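Local coordinates for protein 2-c-methyl-d-erythritol 4-phosphate cytidylyltransferase (Streptococcus pneumoniae, PDB 2VSH) that catalyses the transfer of the cytidylyl group of CTP to D-ribitol 5-phosphate, giving the CDP-ribitol used for teichoic acid precursors, at residues A[110-115]-A[215-220]; A[114-119]-A[168-173]. All coordinates share one frame; numbering follows the deposited sequence.

How the contacts relate
Contact 1 and contact 2 are neighbours near the centre of the folded chain, with centres about 3 Å apart. They share Ser114 and Val115, at the point where strand 108-113 ends. Strands 108-113 and 165-175 lie next to each other, antiparallel, in the large mixed sheet. Along the chain the order is 110-115, 114-119, 168-173, 215-220. The two contacts also touch directly: Thr111 OG1 of contact 1 is 2.6 Å from Gln172 O of contact 2, probably a hydrogen bond. The chain leaving strand 108-113 is thus held by segment 215-220 and by strand 165-175. Ser114, assigned to CTP binding, lies on that piece of chain.

Contact 1. Residues A[110-115]-A[215-220]; sequences VTHDSV and YSNLKI
Val115 and Ile220 meet where strand 108-113 of the central mixed sheet, part of a GT-A nucleotidyltransferase fold, runs out into a loop. Segment 215-220 also lies in a loop, between strand 208-212 and helix 223-232. Val115 packs against the backbone of Ile220: its CB is 3.4 Å from Ile220 O, and both methyls touch the same oxygen. Val115 CG2 also reaches Lys219 CG at 3.8 Å, the two side chains crossing at a slant. Lys219 is extended, with CG anti to its backbone N (chi1 -171°). This carries its end past Asp113, which it crosses at about a right angle. The touching atom is CE, 3.3 Å from Asp113 OD2. The salt bridge from Lys219 NZ to that oxygen is long, at 3.9 Å. Asp113 has stronger partners in Arg116 and in Arg86, a residue assigned to the CTP site, which pairs with OD1. Further back along the strand, His112 and Asn217 lie alongside each other, running opposite ways, ring and amide only 9° from coplanar. Asn217 OD1 faces the ring edge, 4.0 Å from His112 CE1. The stronger polar partners lie outside this pair: His112 NE2 bonds to Arg116 O, and Asn217 ND2 to Thr170 O and Gln169 OE1. One hydrogen bond joins the two segments, from Ile220 N to Val115 O, 2.8 Å long.

Contact 2. Residues A[114-119]-A[168-173]; sequences SVRPFI and GQTPQT
Arg116 lays one face of its guanidinium over the backbone of Gln169 and Thr170. Gln169 CA sits 3.6 Å above the plane and Thr170 N sits 3.7 Å above it, both toward the rim of the group. Arg116 NH1 touches the side chain of Gln169, 3.7 Å from its CB, and the two side chains cross at about a right angle. Nearer the root of the arginine, CD rests 3.5 Å from Thr170 OG1. The buried Thr170 N has no hydrogen-bond partner in the model. A water lies in the guanidinium plane at its edge and accepts from Arg116 NH2 at 3.0 Å. The same water is 2.9 Å from Gly168 O. Arg116 and Ile119 are the two ends of a type I beta turn, and both side chains are directed toward segment 168-173. Strand 165-175 of the central mixed sheet is interrupted by a corner at Thr170. Arg116 lies mainly over the part up to the corner. Ile119 meets Pro171 just after it, past a cis peptide. Ile119 CG1 is anti to its backbone N (chi1 -176°), and the extended branch puts CD1 a tight 3.4 Å from Pro171 CG. Two further partners hold the guanidinium: Asp113 OD2 pairs with NE, and Asn217 O accepts from NH1. Thr170 OG1 accepts a hydrogen bond from Asp113 N. Gly168 itself makes backbone hydrogen bonds to the second subunit, another copy of this protein.

Contact 1. Residues A[110-115]-A[215-220]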
loop_
_atom_site.group_PDB
_atom_site.type_symbol
_atom_site.label_atom_id
_atom_site.label_comp_id
_atom_site.label_asym_id
_atom_site.label_seq_id
_atom_site.Cartn_x
_atom_site.Cartn_y
_atom_site.Cartn_z
ATOM N N VAL A 110 -18.740 5.575 -15.393
ATOM C CA VAL A 110 -17.710 4.692 -14.847
ATOM C C VAL A 110 -16.395 5.473 -14.835
ATOM O O VAL A 110 -15.739 5.600 -15.873
ATOM C CB VAL A 110 -17.579 3.364 -15.674
ATOM C CG1 VAL A 110 -16.501 2.435 -15.077
ATOM C CG2 VAL A 110 -18.909 2.607 -15.738
ATOM N N THR A 111 -16.023 6.020 -13.668
ATOM C CA THR A 111 -14.798 6.802 -13.526
ATOM C C THR A 111 -13.591 5.913 -13.235
ATOM O O THR A 111 -13.699 4.927 -12.506
ATOM C CB THR A 111 -14.894 7.930 -12.438
ATOM O OG1 THR A 111 -14.918 7.351 -11.124
ATOM C CG2 THR A 111 -16.129 8.817 -12.657
ATOM N N HIS A 112 -12.439 6.259 -13.823
ATOM C CA HIS A 112 -11.267 5.393 -13.749
ATOM C C HIS A 112 -9.990 6.197 -13.994
ATOM O O HIS A 112 -9.964 7.072 -14.865
ATOM C CB HIS A 112 -11.394 4.245 -14.779
ATOM C CG HIS A 112 -10.310 3.217 -14.678
ATOM N ND1 HIS A 112 -10.189 2.366 -13.599
ATOM C CD2 HIS A 112 -9.285 2.914 -15.515
ATOM C CE1 HIS A 112 -9.148 1.569 -13.786
ATOM N NE2 HIS A 112 -8.573 1.892 -14.932
ATOM N N ASP A 113 -8.945 5.899 -13.225
ATOM C CA ASP A 113 -7.626 6.543 -13.373
ATOM C C ASP A 113 -7.018 6.243 -14.736
ATOM O O ASP A 113 -6.986 5.084 -15.141
ATOM C CB ASP A 113 -6.649 5.993 -12.328
ATOM C CG ASP A 113 -7.012 6.374 -10.907
ATOM O OD1 ASP A 113 -7.623 7.444 -10.693
ATOM O OD2 ASP A 113 -6.663 5.601 -9.994
ATOM N N SER A 114 -6.466 7.259 -15.403
ATOM C CA SER A 114 -5.750 7.044 -16.674
ATOM C C SER A 114 -4.553 6.118 -16.533
ATOM O O SER A 114 -4.216 5.409 -17.478
ATOM C CB SER A 114 -5.272 8.361 -17.275
ATOM O OG SER A 114 -4.346 8.961 -16.397
ATOM N N VAL A 115 -3.911 6.148 -15.361
ATOM C CA VAL A 115 -2.691 5.357 -15.112
ATOM C C VAL A 115 -2.955 3.968 -14.532
ATOM O O VAL A 115 -2.065 3.328 -13.948
ATOM C CB VAL A 115 -1.685 6.113 -14.229
ATOM C CG1 VAL A 115 -1.060 7.274 -15.013
ATOM C CG2 VAL A 115 -2.353 6.574 -12.898
ATOM N N TYR A 215 -5.254 -7.416 -8.007
ATOM C CA TYR A 215 -3.940 -6.970 -7.555
ATOM C C TYR A 215 -3.108 -6.419 -8.713
ATOM O O TYR A 215 -2.296 -5.511 -8.533
ATOM C CB TYR A 215 -3.229 -8.076 -6.759
ATOM C CG TYR A 215 -3.906 -8.246 -5.423
ATOM C CD1 TYR A 215 -4.657 -9.380 -5.131
ATOM C CD2 TYR A 215 -3.859 -7.224 -4.476
ATOM C CE1 TYR A 215 -5.317 -9.510 -3.898
ATOM C CE2 TYR A 215 -4.512 -7.342 -3.251
ATOM C CZ TYR A 215 -5.232 -8.476 -2.969
ATOM O OH TYR A 215 -5.873 -8.564 -1.749
ATOM N N SER A 216 -3.368 -6.943 -9.903
ATOM C CA SER A 216 -2.742 -6.488 -11.142
ATOM C C SER A 216 -3.297 -5.135 -11.630
ATOM O O SER A 216 -2.695 -4.514 -12.494
ATOM C CB SER A 216 -2.939 -7.546 -12.240
ATOM O OG SER A 216 -4.329 -7.671 -12.522
ATOM N N ASN A 217 -4.428 -4.680 -11.083
ATOM C CA ASN A 217 -4.972 -3.338 -11.427
ATOM C C ASN A 217 -4.080 -2.206 -10.859
ATOM O O ASN A 217 -4.553 -1.278 -10.190
ATOM C CB ASN A 217 -6.434 -3.219 -10.982
ATOM C CG ASN A 217 -7.135 -1.940 -11.477
ATOM O OD1 ASN A 217 -6.756 -1.328 -12.475
ATOM N ND2 ASN A 217 -8.204 -1.572 -10.783
ATOM N N LEU A 218 -2.783 -2.308 -11.174
ATOM C CA LEU A 218 -1.742 -1.376 -10.742
ATOM C C LEU A 218 -2.026 0.073 -11.147
ATOM O O LEU A 218 -2.470 0.333 -12.259
ATOM C CB LEU A 218 -0.378 -1.826 -11.324
ATOM C CG LEU A 218 0.898 -0.993 -11.116
ATOM C CD1 LEU A 218 1.415 -1.050 -9.676
ATOM C CD2 LEU A 218 2.010 -1.436 -12.057
ATOM N N LYS A 219 -1.767 0.997 -10.224
ATOM C CA LYS A 219 -1.753 2.417 -10.508
ATOM C C LYS A 219 -0.303 2.827 -10.789
ATOM O O LYS A 219 0.567 2.652 -9.939
ATOM C CB LYS A 219 -2.320 3.208 -9.329
ATOM C CG LYS A 219 -2.541 4.670 -9.639
ATOM C CD LYS A 219 -3.125 5.438 -8.464
ATOM C CE LYS A 219 -3.730 6.733 -8.969
ATOM N NZ LYS A 219 -4.066 7.630 -7.847
ATOM N N ILE A 220 -0.037 3.335 -11.989
ATOM C CA ILE A 220 1.345 3.657 -12.364
ATOM C C ILE A 220 1.639 5.088 -11.926
ATOM O O ILE A 220 1.311 6.034 -12.627
ATOM C CB ILE A 220 1.625 3.432 -13.877
ATOM C CG1 ILE A 220 1.283 1.992 -14.268
ATOM C CG2 ILE A 220 3.091 3.755 -14.207
ATOM C CD1 ILE A 220 1.151 1.748 -15.768
HETATM O O HOH W 1 -6.682 5.905 -7.570
#

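Contact 2. Residues A[114-119]-A[168-173]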
loop_
_atom_site.group_PDB
_atom_site.type_symbol
_atom_site.label_atom_id
_atom_site.label_comp_id
_atom_site.label_asym_id
_atom_site.label_seq_id
_atom_site.Cartn_x
_atom_site.Cartn_y
_atom_site.Cartn_z
ATOM N N SER A 114 -6.466 7.259 -15.403
ATOM C CA SER A 114 -5.750 7.044 -16.674
ATOM C C SER A 114 -4.553 6.118 -16.533
ATOM O O SER A 114 -4.216 5.409 -17.478
ATOM C CB SER A 114 -5.272 8.361 -17.275
ATOM O OG SER A 114 -4.346 8.961 -16.397
ATOM N N VAL A 115 -3.911 6.148 -15.361
ATOM C CA VAL A 115 -2.691 5.357 -15.112
ATOM C C VAL A 115 -2.955 3.968 -14.532
ATOM O O VAL A 115 -2.065 3.328 -13.948
ATOM C CB VAL A 115 -1.685 6.113 -14.229
ATOM C CG1 VAL A 115 -1.060 7.274 -15.013
ATOM C CG2 VAL A 115 -2.353 6.574 -12.898
ATOM N N ARG A 116 -4.176 3.501 -14.713
ATOM C CA ARG A 116 -4.538 2.127 -14.395
ATOM C C ARG A 116 -4.881 1.366 -15.688
ATOM O O ARG A 116 -6.051 1.080 -15.942
ATOM C CB ARG A 116 -5.700 2.085 -13.415
ATOM C CG ARG A 116 -5.305 2.370 -11.960
ATOM C CD ARG A 116 -6.465 2.075 -11.025
ATOM N NE ARG A 116 -6.282 2.726 -9.725
ATOM C CZ ARG A 116 -5.772 2.147 -8.641
ATOM N NH1 ARG A 116 -5.373 0.889 -8.669
ATOM N NH2 ARG A 116 -5.653 2.838 -7.517
ATOM N N PRO A 117 -3.855 1.045 -16.510
ATOM C CA PRO A 117 -4.130 0.417 -17.819
ATOM C C PRO A 117 -4.546 -1.059 -17.765
ATOM O O PRO A 117 -4.943 -1.612 -18.810
ATOM C CB PRO A 117 -2.805 0.572 -18.571
ATOM C CG PRO A 117 -1.763 0.637 -17.508
ATOM C CD PRO A 117 -2.414 1.227 -16.275
ATOM N N PHE A 118 -4.476 -1.689 -16.584
ATOM C CA PHE A 118 -4.733 -3.135 -16.495
ATOM C C PHE A 118 -6.148 -3.480 -16.047
ATOM O O PHE A 118 -6.424 -4.620 -15.655
ATOM C CB PHE A 118 -3.703 -3.824 -15.602
ATOM C CG PHE A 118 -2.291 -3.609 -16.060
ATOM C CD1 PHE A 118 -1.837 -4.181 -17.248
ATOM C CD2 PHE A 118 -1.419 -2.829 -15.313
ATOM C CE1 PHE A 118 -0.520 -3.963 -17.692
ATOM C CE2 PHE A 118 -0.097 -2.614 -15.745
ATOM C CZ PHE A 118 0.344 -3.191 -16.927
ATOM N N ILE A 119 -7.039 -2.496 -16.128
ATOM C CA ILE A 119 -8.461 -2.721 -15.882
ATOM C C ILE A 119 -8.936 -3.716 -16.935
ATOM O O ILE A 119 -8.416 -3.739 -18.052
ATOM C CB ILE A 119 -9.260 -1.380 -15.961
ATOM C CG1 ILE A 119 -10.755 -1.582 -15.618
ATOM C CG2 ILE A 119 -8.999 -0.675 -17.327
ATOM C CD1 ILE A 119 -11.594 -0.322 -15.698
ATOM N N GLY A 168 -8.360 0.623 -1.923
ATOM C CA GLY A 168 -9.241 1.272 -2.879
ATOM C C GLY A 168 -8.570 1.375 -4.222
ATOM O O GLY A 168 -7.423 1.792 -4.316
ATOM N N GLN A 169 -9.296 0.992 -5.268
ATOM C CA GLN A 169 -8.808 1.125 -6.625
ATOM C C GLN A 169 -9.819 1.948 -7.400
ATOM O O GLN A 169 -10.657 2.608 -6.802
ATOM C CB GLN A 169 -8.624 -0.249 -7.271
ATOM C CG GLN A 169 -7.735 -1.219 -6.486
ATOM C CD GLN A 169 -7.496 -2.530 -7.243
ATOM O OE1 GLN A 169 -8.366 -3.018 -7.973
ATOM N NE2 GLN A 169 -6.303 -3.090 -7.080
ATOM N N THR A 170 -9.726 1.922 -8.726
ATOM C CA THR A 170 -10.820 2.375 -9.576
ATOM C C THR A 170 -11.114 1.240 -10.572
ATOM O O THR A 170 -10.264 0.373 -10.752
ATOM C CB THR A 170 -10.557 3.761 -10.235
ATOM O OG1 THR A 170 -9.602 3.662 -11.301
ATOM C CG2 THR A 170 -10.109 4.812 -9.196
ATOM N N PRO A 171 -12.295 1.243 -11.232
ATOM C CA PRO A 171 -13.400 2.231 -11.262
ATOM C C PRO A 171 -14.131 2.614 -9.969
ATOM O O PRO A 171 -14.145 1.880 -8.979
ATOM C CB PRO A 171 -14.395 1.628 -12.272
ATOM C CG PRO A 171 -13.595 0.760 -13.136
ATOM C CD PRO A 171 -12.544 0.155 -12.194
ATOM N N GLN A 172 -14.717 3.804 -10.019
ATOM C CA GLN A 172 -15.721 4.259 -9.086
ATOM C C GLN A 172 -16.892 4.718 -9.948
ATOM O O GLN A 172 -16.731 5.563 -10.839
ATOM C CB GLN A 172 -15.177 5.393 -8.217
ATOM C CG GLN A 172 -13.955 4.990 -7.420
ATOM C CD GLN A 172 -13.426 6.072 -6.480
ATOM O OE1 GLN A 172 -12.982 5.768 -5.377
ATOM N NE2 GLN A 172 -13.454 7.327 -6.918
ATOM N N THR A 173 -18.062 4.143 -9.690
ATOM C CA THR A 173 -19.188 4.227 -10.618
ATOM C C THR A 173 -20.452 4.740 -9.920
ATOM O O THR A 173 -20.770 4.340 -8.802
ATOM C CB THR A 173 -19.437 2.839 -11.280
ATOM O OG1 THR A 173 -18.240 2.441 -11.962
ATOM C CG2 THR A 173 -20.608 2.872 -12.274
HETATM O O HOH W 2 -4.846 0.973 -5.293
#